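Local coordinates for inner membrane protein (Salmonella typhimurium LT2, PDB 2QJV) that is an uncharacterized IolB-like member of the KduI/IolB cupin family that binds nickel and is probably a sugar-acid isomerase, at residues Cys52-Ala57 and Ala84-Leu89; Ser67-Ile72 and Val118-Pro123. The protein carries 2 engineered substitutions. All blocks are in the same frame, centred on the assembly; numbering follows the deposited sequence.

Contact 1: Cys52-Ala57 and Ala84-Leu89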
ATOM      1  N   CYS A  52       1.388  36.027  -0.458  1.00 40.08           N
ATOM      2  CA  CYS A  52       2.746  36.477  -0.643  1.00 40.40           C
ATOM      3  C   CYS A  52       3.161  35.923  -2.022  1.00 40.13           C
ATOM      4  O   CYS A  52       3.246  34.726  -2.245  1.00 39.53           O
ATOM      5  CB  CYS A  52       3.699  36.020   0.477  1.00 41.94           C
ATOM      6  SG  CYS A  52       5.385  36.676   0.305  1.00 43.54           S
ATOM      7  N   LEU A  53       3.310  36.848  -2.954  1.00 37.77           N
ATOM      8  CA  LEU A  53       3.696  36.585  -4.328  1.00 38.71           C
ATOM      9  C   LEU A  53       5.188  36.592  -4.342  1.00 38.37           C
ATOM     10  O   LEU A  53       5.792  37.642  -4.101  1.00 44.64           O
ATOM     11  CB  LEU A  53       3.196  37.685  -5.248  1.00 38.98           C
ATOM     12  CG  LEU A  53       1.733  37.680  -5.745  1.00 46.91           C
ATOM     13  CD1 LEU A  53       0.779  37.199  -4.690  1.00 42.66           C
ATOM     14  CD2 LEU A  53       1.374  39.075  -6.284  1.00 41.39           C
ATOM     15  N   VAL A  54       5.791  35.449  -4.590  1.00 39.06           N
ATOM     16  CA  VAL A  54       7.251  35.326  -4.625  1.00 38.57           C
ATOM     17  C   VAL A  54       7.691  35.148  -6.085  1.00 37.66           C
ATOM     18  O   VAL A  54       7.207  34.246  -6.796  1.00 40.33           O
ATOM     19  CB  VAL A  54       7.778  34.190  -3.744  1.00 39.67           C
ATOM     20  CG1 VAL A  54       9.343  34.105  -3.861  1.00 38.34           C
ATOM     21  CG2 VAL A  54       7.313  34.354  -2.266  1.00 37.93           C
ATOM     22  N   LEU A  55       8.560  36.066  -6.545  1.00 39.10           N
ATOM     23  CA  LEU A  55       9.156  35.972  -7.895  1.00 39.25           C
ATOM     24  C   LEU A  55      10.377  35.054  -7.781  1.00 39.23           C
ATOM     25  O   LEU A  55      11.468  35.460  -7.341  1.00 38.96           O
ATOM     26  CB  LEU A  55       9.495  37.353  -8.488  1.00 40.22           C
ATOM     27  CG  LEU A  55       8.341  38.273  -8.964  1.00 39.64           C
ATOM     28  CD1 LEU A  55       7.335  38.641  -7.873  1.00 40.63           C
ATOM     29  CD2 LEU A  55       8.891  39.581  -9.608  1.00 38.71           C
ATOM     30  N   VAL A  56      10.143  33.785  -8.085  1.00 38.46           N
ATOM     31  CA  VAL A  56      11.173  32.745  -7.977  1.00 39.62           C
ATOM     32  C   VAL A  56      12.278  32.984  -9.047  1.00 37.91           C
ATOM     33  O   VAL A  56      13.474  32.816  -8.801  1.00 38.89           O
ATOM     34  CB  VAL A  56      10.593  31.279  -8.059  1.00 37.69           C
ATOM     35  CG1 VAL A  56      11.770  30.259  -7.937  1.00 37.51           C
ATOM     36  CG2 VAL A  56       9.427  30.996  -7.028  1.00 36.91           C
ATOM     37  N   ALA A  57      11.837  33.391 -10.227  1.00 35.95           N
ATOM     38  CA  ALA A  57      12.690  33.698 -11.366  1.00 36.84           C
ATOM     39  C   ALA A  57      11.913  34.584 -12.356  1.00 36.38           C
ATOM     40  O   ALA A  57      10.724  34.356 -12.640  1.00 36.97           O
ATOM     41  CB  ALA A  57      13.170  32.433 -12.036  1.00 35.95           C
ATOM     42  N   ALA A  84      14.861  36.966  -3.484  1.00 40.26           N
ATOM     43  CA  ALA A  84      13.713  37.208  -4.347  1.00 40.11           C
ATOM     44  C   ALA A  84      13.057  38.554  -3.997  1.00 41.38           C
ATOM     45  O   ALA A  84      13.236  39.100  -2.886  1.00 42.73           O
ATOM     46  CB  ALA A  84      12.695  36.104  -4.188  1.00 38.84           C
ATOM     47  N   TYR A  85      12.369  39.104  -4.997  1.00 39.55           N
ATOM     48  CA  TYR A  85      11.374  40.127  -4.786  1.00 39.31           C
ATOM     49  C   TYR A  85      10.045  39.396  -4.519  1.00 39.25           C
ATOM     50  O   TYR A  85       9.740  38.375  -5.153  1.00 38.80           O
ATOM     51  CB  TYR A  85      11.184  41.049  -5.995  1.00 37.96           C
ATOM     52  CG  TYR A  85      12.265  42.071  -6.171  1.00 37.36           C
ATOM     53  CD1 TYR A  85      13.539  41.705  -6.614  1.00 35.59           C
ATOM     54  CD2 TYR A  85      12.008  43.420  -5.944  1.00 39.64           C
ATOM     55  CE1 TYR A  85      14.538  42.674  -6.800  1.00 40.66           C
ATOM     56  CE2 TYR A  85      12.975  44.383  -6.144  1.00 40.23           C
ATOM     57  CZ  TYR A  85      14.242  44.007  -6.568  1.00 44.30           C
ATOM     58  OH  TYR A  85      15.199  44.984  -6.715  1.00 44.50           O
ATOM     59  N   SER A  86       9.255  39.956  -3.605  1.00 39.33           N
ATOM     60  CA  SER A  86       7.947  39.442  -3.262  1.00 39.57           C
ATOM     61  C   SER A  86       6.987  40.607  -3.022  1.00 39.19           C
ATOM     62  O   SER A  86       7.403  41.740  -2.759  1.00 38.97           O
ATOM     63  CB  SER A  86       7.995  38.560  -1.991  1.00 38.13           C
ATOM     64  OG  SER A  86       9.006  37.578  -2.128  1.00 42.28           O
ATOM     65  N   VAL A  87       5.692  40.322  -3.133  1.00 39.62           N
ATOM     66  CA  VAL A  87       4.644  41.298  -2.818  1.00 39.98           C
ATOM     67  C   VAL A  87       3.649  40.666  -1.846  1.00 39.53           C
ATOM     68  O   VAL A  87       3.113  39.572  -2.118  1.00 38.96           O
ATOM     69  CB  VAL A  87       3.887  41.815  -4.051  1.00 37.43           C
ATOM     70  CG1 VAL A  87       2.724  42.760  -3.587  1.00 34.40           C
ATOM     71  CG2 VAL A  87       4.870  42.476  -5.010  1.00 37.90           C
ATOM     72  N   TYR A  88       3.470  41.329  -0.697  1.00 39.59           N
ATOM     73  CA  TYR A  88       2.472  40.936   0.284  1.00 38.11           C
ATOM     74  C   TYR A  88       1.106  41.537  -0.098  1.00 37.54           C
ATOM     75  O   TYR A  88       1.001  42.743  -0.335  1.00 35.63           O
ATOM     76  CB  TYR A  88       2.866  41.342   1.733  1.00 37.92           C
ATOM     77  CG  TYR A  88       1.707  41.104   2.677  1.00 38.37           C
ATOM     78  CD1 TYR A  88       1.435  39.827   3.181  1.00 40.99           C
ATOM     79  CD2 TYR A  88       0.804  42.132   2.994  1.00 35.68           C
ATOM     80  CE1 TYR A  88       0.337  39.613   3.998  1.00 37.12           C
ATOM     81  CE2 TYR A  88      -0.297  41.913   3.811  1.00 37.53           C
ATOM     82  CZ  TYR A  88      -0.522  40.655   4.300  1.00 41.70           C
ATOM     83  OH  TYR A  88      -1.620  40.438   5.096  1.00 38.54           O
ATOM     84  N   LEU A  89       0.069  40.689  -0.141  1.00 37.29           N
ATOM     85  CA  LEU A  89      -1.292  41.111  -0.417  1.00 37.89           C
ATOM     86  C   LEU A  89      -2.189  40.716   0.749  1.00 36.63           C
ATOM     87  O   LEU A  89      -2.263  39.543   1.075  1.00 38.62           O
ATOM     88  CB  LEU A  89      -1.865  40.473  -1.697  1.00 39.82           C
ATOM     89  CG  LEU A  89      -1.165  40.600  -3.025  1.00 39.21           C
ATOM     90  CD1 LEU A  89      -1.926  39.776  -4.091  1.00 38.08           C
ATOM     91  CD2 LEU A  89      -1.027  42.109  -3.372  1.00 35.41           C
TER
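L53 and V87 form the hydrogen-bonded pair at the middle of this antiparallel ladder, exchanging two N-H...O bonds. L53 N donates to V87 O over 2.9 Å, with an angle of 171° at the hydrogen, and V87 N donates in return to L53 O. The ladder continues with L55 N to Y85 O at 2.9 Å, while C52 with Y88 and V54 with S86 make the alternating non-hydrogen-bonded pairs. S86 CA also comes close to L53 O, a CA-H...O contact.

The L53 side chain can be followed outward. L53 CB passes V87 O at 3.7 Å; L53 CG, anti to the carbonyl carbon (chi1 -81°), carries two methyls to L89. L53 CD1 lies 3.8 Å and L53 CD2 4.0 Å from L89 CD1, and the two leucines cross obliquely.

On the sheet face bearing C52, V54, S86 and Y88, V54 CG2 lies 3.6 Å from S86 OG, V54 CG1 touches A84 CB at 3.9 Å, and C52 SG rests against S86 CB. L242 of strand 238-246 packs on V54 here. Just beyond, V56 and A57 both face E104 in a classic beta bulge. The segment axes, 4.5 Å apart at 170°, describe antiparallel pairing of strands 49-55 and 86-89 inside a larger antiparallel sheet, consistent with the jelly-roll beta-barrel architecture of the cupin clan.

Contact 2: Ser67-Ile72 and Val118-Pro123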
ATOM      1  N   SER A  67      -1.706  50.498  -5.556  1.00 37.83           N
ATOM      2  CA  SER A  67      -0.299  50.297  -5.839  1.00 39.11           C
ATOM      3  C   SER A  67      -0.025  49.580  -7.166  1.00 38.09           C
ATOM      4  O   SER A  67      -0.738  48.658  -7.555  1.00 37.81           O
ATOM      5  CB  SER A  67       0.336  49.480  -4.704  1.00 39.26           C
ATOM      6  OG  SER A  67       0.309  50.192  -3.474  1.00 43.11           O
ATOM      7  N   PHE A  68       1.008  50.046  -7.850  1.00 35.53           N
ATOM      8  CA  PHE A  68       1.525  49.404  -9.040  1.00 35.96           C
ATOM      9  C   PHE A  68       3.065  49.260  -8.899  1.00 34.78           C
ATOM     10  O   PHE A  68       3.749  50.222  -8.627  1.00 38.11           O
ATOM     11  CB  PHE A  68       1.098  50.170 -10.296  1.00 36.23           C
ATOM     12  CG  PHE A  68       1.613  49.560 -11.592  1.00 36.30           C
ATOM     13  CD1 PHE A  68       1.180  48.287 -12.012  1.00 36.52           C
ATOM     14  CD2 PHE A  68       2.499  50.257 -12.387  1.00 34.77           C
ATOM     15  CE1 PHE A  68       1.648  47.745 -13.190  1.00 35.96           C
ATOM     16  CE2 PHE A  68       2.986  49.713 -13.566  1.00 36.19           C
ATOM     17  CZ  PHE A  68       2.551  48.455 -13.970  1.00 32.91           C
ATOM     18  N   PHE A  69       3.553  48.037  -9.024  1.00 35.92           N
ATOM     19  CA  PHE A  69       4.978  47.681  -8.953  1.00 36.57           C
ATOM     20  C   PHE A  69       5.378  47.279 -10.360  1.00 36.06           C
ATOM     21  O   PHE A  69       4.926  46.268 -10.864  1.00 35.90           O
ATOM     22  CB  PHE A  69       5.214  46.540  -7.975  1.00 36.77           C
ATOM     23  CG  PHE A  69       4.704  46.829  -6.579  1.00 37.58           C
ATOM     24  CD1 PHE A  69       5.474  47.565  -5.674  1.00 34.46           C
ATOM     25  CD2 PHE A  69       3.433  46.399  -6.191  1.00 41.53           C
ATOM     26  CE1 PHE A  69       4.965  47.885  -4.412  1.00 34.70           C
ATOM     27  CE2 PHE A  69       2.936  46.691  -4.937  1.00 37.16           C
ATOM     28  CZ  PHE A  69       3.699  47.416  -4.046  1.00 38.21           C
ATOM     29  N   TYR A  70       6.211  48.091 -10.998  1.00 33.83           N
ATOM     30  CA  TYR A  70       6.609  47.840 -12.390  1.00 33.79           C
ATOM     31  C   TYR A  70       7.914  47.070 -12.542  1.00 34.83           C
ATOM     32  O   TYR A  70       8.955  47.496 -12.015  1.00 36.15           O
ATOM     33  CB  TYR A  70       6.771  49.156 -13.143  1.00 34.31           C
ATOM     34  CG  TYR A  70       7.168  48.972 -14.611  1.00 34.41           C
ATOM     35  CD1 TYR A  70       6.282  48.370 -15.522  1.00 35.92           C
ATOM     36  CD2 TYR A  70       8.425  49.382 -15.082  1.00 29.43           C
ATOM     37  CE1 TYR A  70       6.635  48.187 -16.857  1.00 34.92           C
ATOM     38  CE2 TYR A  70       8.765  49.231 -16.419  1.00 33.37           C
ATOM     39  CZ  TYR A  70       7.875  48.627 -17.302  1.00 36.83           C
ATOM     40  OH  TYR A  70       8.236  48.471 -18.624  1.00 41.79           O
ATOM     41  N   ARG A  71       7.892  45.973 -13.301  0.50 34.80           N
ATOM     42  CA  ARG A  71       9.117  45.207 -13.594  0.50 35.54           C
ATOM     43  C   ARG A  71       9.966  44.930 -12.362  0.50 36.16           C
ATOM     44  O   ARG A  71      11.159  45.240 -12.332  0.50 36.41           O
ATOM     45  CB  ARG A  71       9.984  45.934 -14.639  0.50 36.95           C
ATOM     46  CG  ARG A  71       9.595  45.695 -16.069  0.50 34.35           C
ATOM     47  CD  ARG A  71      10.558  46.404 -17.010  0.50 34.78           C
ATOM     48  NE  ARG A  71      11.938  45.919 -16.929  0.50 33.71           N
ATOM     49  CZ  ARG A  71      12.481  44.958 -17.679  0.50 32.84           C
ATOM     50  NH1 ARG A  71      11.804  44.305 -18.627  0.50 33.16           N
ATOM     51  NH2 ARG A  71      13.751  44.658 -17.479  0.50 42.71           N
ATOM     52  N   ILE A  72       9.343  44.386 -11.327  1.00 37.22           N
ATOM     53  CA  ILE A  72      10.082  44.026 -10.108  1.00 37.23           C
ATOM     54  C   ILE A  72      10.690  42.636 -10.355  1.00 36.72           C
ATOM     55  O   ILE A  72      10.330  41.925 -11.305  1.00 36.44           O
ATOM     56  CB  ILE A  72       9.226  44.151  -8.800  1.00 37.57           C
ATOM     57  CG1 ILE A  72       7.906  43.345  -8.911  1.00 37.04           C
ATOM     58  CG2 ILE A  72       9.006  45.635  -8.496  1.00 35.63           C
ATOM     59  CD1 ILE A  72       7.154  43.045  -7.589  1.00 35.90           C
ATOM     60  N   VAL A 118      -1.027  46.469   1.240  1.00 37.84           N
ATOM     61  CA  VAL A 118      -0.219  45.865   0.218  1.00 35.18           C
ATOM     62  C   VAL A 118       1.223  46.402   0.406  1.00 37.09           C
ATOM     63  O   VAL A 118       1.413  47.589   0.652  1.00 36.16           O
ATOM     64  CB  VAL A 118      -0.747  46.256  -1.205  1.00 37.75           C
ATOM     65  CG1 VAL A 118       0.282  45.921  -2.326  1.00 34.12           C
ATOM     66  CG2 VAL A 118      -2.126  45.643  -1.488  1.00 32.25           C
ATOM     67  N   ARG A 119       2.237  45.552   0.323  1.00 38.02           N
ATOM     68  CA  ARG A 119       3.612  46.058   0.387  1.00 40.14           C
ATOM     69  C   ARG A 119       4.596  45.220  -0.411  1.00 39.82           C
ATOM     70  O   ARG A 119       4.442  44.014  -0.540  1.00 39.76           O
ATOM     71  CB  ARG A 119       4.121  46.181   1.845  1.00 39.03           C
ATOM     72  CG  ARG A 119       4.483  44.915   2.558  1.00 37.32           C
ATOM     73  CD  ARG A 119       5.072  45.181   3.939  1.00 38.29           C
ATOM     74  NE  ARG A 119       5.660  43.967   4.534  1.00 41.57           N
ATOM     75  CZ  ARG A 119       5.003  42.986   5.149  1.00 43.89           C
ATOM     76  NH1 ARG A 119       3.672  42.988   5.287  1.00 43.24           N
ATOM     77  NH2 ARG A 119       5.701  41.962   5.627  1.00 37.83           N
ATOM     78  N   LEU A 120       5.620  45.889  -0.922  1.00 37.86           N
ATOM     79  CA  LEU A 120       6.729  45.242  -1.539  1.00 38.48           C
ATOM     80  C   LEU A 120       7.675  44.701  -0.460  1.00 37.33           C
ATOM     81  O   LEU A 120       7.933  45.361   0.540  1.00 38.72           O
ATOM     82  CB  LEU A 120       7.537  46.230  -2.398  1.00 35.06           C
ATOM     83  CG  LEU A 120       8.674  45.676  -3.274  1.00 35.99           C
ATOM     84  CD1 LEU A 120       8.161  44.694  -4.370  1.00 36.10           C
ATOM     85  CD2 LEU A 120       9.483  46.824  -3.891  1.00 35.29           C
ATOM     86  N   ILE A 121       8.150  43.479  -0.659  1.00 37.58           N
ATOM     87  CA  ILE A 121       9.232  42.918   0.162  1.00 38.14           C
ATOM     88  C   ILE A 121      10.396  42.772  -0.820  1.00 38.06           C
ATOM     89  O   ILE A 121      10.543  41.766  -1.513  1.00 36.63           O
ATOM     90  CB  ILE A 121       8.911  41.573   0.850  1.00 41.58           C
ATOM     91  CG1 ILE A 121       7.587  41.629   1.643  1.00 38.04           C
ATOM     92  CG2 ILE A 121      10.136  41.157   1.746  1.00 36.82           C
ATOM     93  CD1 ILE A 121       7.057  40.257   2.073  1.00 39.06           C
ATOM     94  N   SER A 122      11.218  43.807  -0.887  1.00 38.85           N
ATOM     95  CA  SER A 122      12.363  43.813  -1.774  1.00 39.03           C
ATOM     96  C   SER A 122      13.543  43.068  -1.124  1.00 38.57           C
ATOM     97  O   SER A 122      13.487  42.742   0.061  1.00 36.46           O
ATOM     98  CB  SER A 122      12.754  45.247  -2.111  1.00 37.82           C
ATOM     99  OG  SER A 122      13.451  45.876  -1.068  1.00 40.91           O
ATOM    100  N   PRO A 123      14.599  42.761  -1.903  1.00 39.81           N
ATOM    101  CA  PRO A 123      15.780  42.108  -1.327  1.00 42.47           C
ATOM    102  C   PRO A 123      16.316  42.768  -0.043  1.00 43.14           C
ATOM    103  O   PRO A 123      16.774  42.069   0.853  1.00 42.87           O
ATOM    104  CB  PRO A 123      16.807  42.200  -2.471  1.00 43.22           C
ATOM    105  CG  PRO A 123      15.978  42.083  -3.665  1.00 40.09           C
ATOM    106  CD  PRO A 123      14.732  42.898  -3.359  1.00 40.50           C
TER
HETATM  107  O   HOH W   1       2.254  49.429  -1.442  1.00 34.96           O
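F69 reaches across from the loop to the strand and packs its ring against V118 and L120. Its CG is anti to the carbonyl carbon (chi1 -56°), and the outer ring atoms do most of the touching. F69 CE2 meets V118 CG1 at 3.8 Å, with that methyl lying at the ring edge and in its plane. F69 CE1 approaches L120 CB at 3.7 Å from an oblique direction, and F69 CZ comes within 4.3 Å of R119 C, so the ring also rests against the backbone.

L120 extends the apolar packing toward I72. Its CG stands anti to the backbone N (chi1 -173°), and L120 CD1 touches I72 CD1 at 3.8 Å while also lying 4.1 Å from F69 CD1. V87 of strand 86-89 touches both the I72 and L120 side chains. This is the tighter part of the contact, and F69 and L120 contribute the largest buried areas.

The S67 end is looser. S67 CB reaches V118 CG1 only at 4.3 Å, and the polar link is indirect: a water lies 2.9 Å from S67 OG and donates a hydrogen bond to V118 O. The backbones stay well separated, with F69 CA and L120 CA 8.0 Å apart, too far for strand pairing. R119 turns away from the loop, its NH1 bonding to L149 O.

Backbone bonds of F69 with V62 and of I72 with A60 fix the loop on its own account. Between the two segments the chemistry is that of a partly exposed hydrophobic patch: apolar side-chain packing plus one water-mediated link at the S67 end.

In the fold
Contacts 1 and 2 have centres 8 Å apart on the same side of the chain's centre, and their segments alternate along the sequence: 52-57, 67-72, 84-89, then 118-123. Both reach one six-stranded antiparallel sheet, contact 2 through 119-121 alone. There 86-89 lies between 49-55 and 119-121, the outermost strand on that side within this chain. Two probable backbone hydrogen bonds join them directly, S86 O to I121 N at 2.8 Å and Y88 N to R119 O at 2.9 Å, while Y85 packs on P123. V87, paired with L53 in contact 1, also touches I72 and L120, and L55 CD2 packs on I72 O, so the surface loop covers the strand that pairs in the buried contact.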